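Local atomic coordinates of Bd0816 (Bdellovibrio bacteriovorus HD100, PDB entry 5CER), a protein that probably acts as a serine-type D-Ala-D-Ala carboxypeptidase of the peptidase S13 family, trimming cell-wall peptides. Residues S35-T40 against K275-L280. The protein carries 2 engineered substitutions. Residues are numbered along the deposited sequence; the frame is centred on the assembly and turned at random.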
ATOM      1  N   SER A  35       7.166   1.646  -9.238  1.00 21.97           N
ATOM      2  CA  SER A  35       6.515   1.849 -10.544  1.00 23.54           C
ATOM      3  C   SER A  35       5.312   2.788 -10.492  1.00 23.07           C
ATOM      4  O   SER A  35       5.081   3.544 -11.450  1.00 23.90           O
ATOM      5  CB  SER A  35       6.000   0.516 -11.101  1.00 23.95           C
ATOM      6  OG  SER A  35       7.035  -0.333 -11.492  1.00 23.85           O
ATOM      7  N   LYS A  36       4.530   2.706  -9.415  1.00 21.39           N
ATOM      8  CA  LYS A  36       3.335   3.554  -9.274  1.00 20.38           C
ATOM      9  C   LYS A  36       3.630   5.043  -9.197  1.00 19.79           C
ATOM     10  O   LYS A  36       2.792   5.875  -9.545  1.00 20.30           O
ATOM     11  CB  LYS A  36       2.478   3.087  -8.101  1.00 19.83           C
ATOM     12  CG  LYS A  36       1.872   1.702  -8.309  1.00 19.67           C
ATOM     13  CD  LYS A  36       1.061   1.272  -7.089  1.00 19.89           C
ATOM     14  CE  LYS A  36       0.310  -0.020  -7.326  1.00 20.10           C
ATOM     15  NZ  LYS A  36       1.017  -1.223  -6.802  1.00 21.01           N
ATOM     16  N   VAL A  37       4.818   5.380  -8.736  1.00 19.76           N
ATOM     17  CA  VAL A  37       5.285   6.777  -8.749  1.00 19.23           C
ATOM     18  C   VAL A  37       5.328   7.315 -10.200  1.00 19.64           C
ATOM     19  O   VAL A  37       4.948   8.443 -10.450  1.00 17.74           O
ATOM     20  CB  VAL A  37       6.661   6.956  -8.073  1.00 17.34           C
ATOM     21  CG1 VAL A  37       7.032   8.426  -8.043  1.00 17.42           C
ATOM     22  CG2 VAL A  37       6.606   6.426  -6.649  1.00 17.24           C
ATOM     23  N   ILE A  38       5.788   6.467 -11.115  1.00 20.90           N
ATOM     24  CA  ILE A  38       5.893   6.832 -12.508  1.00 22.39           C
ATOM     25  C   ILE A  38       4.517   6.866 -13.145  1.00 22.27           C
ATOM     26  O   ILE A  38       4.195   7.785 -13.897  1.00 23.14           O
ATOM     27  CB  ILE A  38       6.819   5.859 -13.268  1.00 23.35           C
ATOM     28  CG1 ILE A  38       8.232   5.886 -12.653  1.00 23.53           C
ATOM     29  CG2 ILE A  38       6.863   6.230 -14.759  1.00 23.81           C
ATOM     30  CD1 ILE A  38       9.198   4.879 -13.239  1.00 25.33           C
ATOM     31  N   THR A  39       3.711   5.854 -12.855  1.00 22.49           N
ATOM     32  CA  THR A  39       2.325   5.829 -13.312  1.00 22.25           C
ATOM     33  C   THR A  39       1.566   7.078 -12.862  1.00 22.62           C
ATOM     34  O   THR A  39       0.849   7.726 -13.675  1.00 23.14           O
ATOM     35  CB  THR A  39       1.650   4.541 -12.861  1.00 22.24           C
ATOM     36  OG1 THR A  39       2.383   3.415 -13.397  1.00 20.52           O
ATOM     37  CG2 THR A  39       0.233   4.490 -13.368  1.00 23.26           C
ATOM     38  N   THR A  40       1.811   7.468 -11.614  1.00 21.63           N
ATOM     39  CA  THR A  40       1.287   8.689 -11.039  1.00 21.50           C
ATOM     40  C   THR A  40       1.676   9.944 -11.812  1.00 22.53           C
ATOM     41  O   THR A  40       0.827  10.823 -12.082  1.00 22.25           O
ATOM     42  CB  THR A  40       1.703   8.809  -9.537  1.00 21.10           C
ATOM     43  OG1 THR A  40       1.047   7.785  -8.778  1.00 20.95           O
ATOM     44  CG2 THR A  40       1.328  10.139  -8.942  1.00 20.85           C
ATOM     45  N   LYS A 275      14.650  11.248 -11.447  1.00 26.46           N
ATOM     46  CA  LYS A 275      14.021  12.159 -12.435  1.00 27.48           C
ATOM     47  C   LYS A 275      12.521  12.252 -12.239  1.00 24.95           C
ATOM     48  O   LYS A 275      11.980  13.331 -12.141  1.00 23.55           O
ATOM     49  CB  LYS A 275      14.258  11.713 -13.863  1.00 28.99           C
ATOM     50  CG  LYS A 275      15.597  12.106 -14.403  1.00 32.32           C
ATOM     51  CD  LYS A 275      15.702  11.698 -15.861  1.00 36.11           C
ATOM     52  CE  LYS A 275      17.138  11.502 -16.307  1.00 39.70           C
ATOM     53  NZ  LYS A 275      17.148  10.970 -17.700  1.00 42.31           N
ATOM     54  N   THR A 276      11.898  11.083 -12.142  1.00 23.24           N
ATOM     55  CA  THR A 276      10.460  10.970 -11.927  1.00 22.46           C
ATOM     56  C   THR A 276      10.018  11.800 -10.748  1.00 22.16           C
ATOM     57  O   THR A 276       9.070  12.574 -10.841  1.00 23.55           O
ATOM     58  CB  THR A 276      10.044   9.494 -11.701  1.00 21.40           C
ATOM     59  OG1 THR A 276      10.431   8.736 -12.849  1.00 22.23           O
ATOM     60  CG2 THR A 276       8.558   9.362 -11.499  1.00 21.20           C
ATOM     61  N   LEU A 277      10.695  11.592  -9.632  1.00 21.81           N
ATOM     62  CA  LEU A 277      10.379  12.275  -8.417  1.00 21.70           C
ATOM     63  C   LEU A 277      10.534  13.776  -8.552  1.00 22.02           C
ATOM     64  O   LEU A 277       9.646  14.506  -8.087  1.00 23.60           O
ATOM     65  CB  LEU A 277      11.211  11.725  -7.221  1.00 22.10           C
ATOM     66  CG  LEU A 277      10.830  10.300  -6.720  1.00 21.14           C
ATOM     67  CD1 LEU A 277      11.970   9.686  -5.868  1.00 21.58           C
ATOM     68  CD2 LEU A 277       9.514  10.321  -5.953  1.00 20.19           C
ATOM     69  N   TYR A 278      11.641  14.244  -9.131  1.00 21.65           N
ATOM     70  CA  TYR A 278      11.846  15.677  -9.323  1.00 21.71           C
ATOM     71  C   TYR A 278      10.747  16.263 -10.218  1.00 22.22           C
ATOM     72  O   TYR A 278      10.143  17.303  -9.904  1.00 22.86           O
ATOM     73  CB  TYR A 278      13.225  15.955  -9.895  1.00 21.61           C
ATOM     74  CG  TYR A 278      13.485  17.383 -10.344  1.00 21.74           C
ATOM     75  CD1 TYR A 278      13.203  17.759 -11.659  1.00 21.80           C
ATOM     76  CD2 TYR A 278      14.048  18.317  -9.484  1.00 21.76           C
ATOM     77  CE1 TYR A 278      13.422  19.030 -12.104  1.00 22.65           C
ATOM     78  CE2 TYR A 278      14.311  19.599  -9.908  1.00 23.03           C
ATOM     79  CZ  TYR A 278      13.975  19.970 -11.229  1.00 23.72           C
ATOM     80  OH  TYR A 278      14.174  21.270 -11.689  1.00 24.04           O
ATOM     81  N   THR A 279      10.467  15.598 -11.318  1.00 22.59           N
ATOM     82  CA  THR A 279       9.478  16.101 -12.283  1.00 23.87           C
ATOM     83  C   THR A 279       8.047  16.075 -11.714  1.00 24.44           C
ATOM     84  O   THR A 279       7.269  16.987 -11.967  1.00 24.35           O
ATOM     85  CB  THR A 279       9.555  15.249 -13.586  1.00 23.55           C
ATOM     86  OG1 THR A 279      10.931  15.054 -13.909  1.00 23.56           O
ATOM     87  CG2 THR A 279       8.816  15.849 -14.767  1.00 23.23           C
ATOM     88  N   LEU A 280       7.741  15.033 -10.931  1.00 24.51           N
ATOM     89  CA  LEU A 280       6.418  14.896 -10.310  1.00 24.33           C
ATOM     90  C   LEU A 280       6.198  16.029  -9.294  1.00 25.45           C
ATOM     91  O   LEU A 280       5.149  16.674  -9.310  1.00 25.28           O
ATOM     92  CB  LEU A 280       6.272  13.529  -9.625  1.00 23.22           C
ATOM     93  CG  LEU A 280       5.042  13.307  -8.725  1.00 21.68           C
ATOM     94  CD1 LEU A 280       3.757  13.535  -9.480  1.00 21.64           C
ATOM     95  CD2 LEU A 280       5.063  11.891  -8.185  1.00 21.11           C
TER
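Two methyls of helix 270-286 approach Val37 O from one side of its peptide plane: Thr276 CG2 lies over the face, 3.9 Å from Val37 O, and Leu280 CD2 much nearer the plane. Val37 holds CG1 anti to its backbone N (chi1 -176°), and this branch meets Leu277 CD2 at 3.8 Å and Leu280 CD2 at 4.0 Å. Beside it, the Ile38 side chain crosses that of Thr276 at about a right angle, CG1 lying 3.6 Å from Thr276 OG1, a van der Waals contact; the hydroxyl itself is hydrogen-bonded to Thr272 O. Thr40 turns CG2 to Leu280 CD2 (4.2 Å) and gives OG1 to Lys36 O at 2.7 Å; Thr40 N reaches that oxygen from the opposite face of its plane. The helix segments run at 37° with axes 9.7 Å apart. On the other flank, Lys36, at the SxxK lysine position, is hydrogen-bonded through NZ to Ser214 OG and Asn216 OD1 of an SxN motif and touches Lys320 of a KTG motif, as in penicillin-binding proteins. The Thr40 and Thr276 hydroxyls are spent on carbonyls of their own helices, which implies that buried apolar packing joins helix 35-47 of the probable active site to helix 270-286.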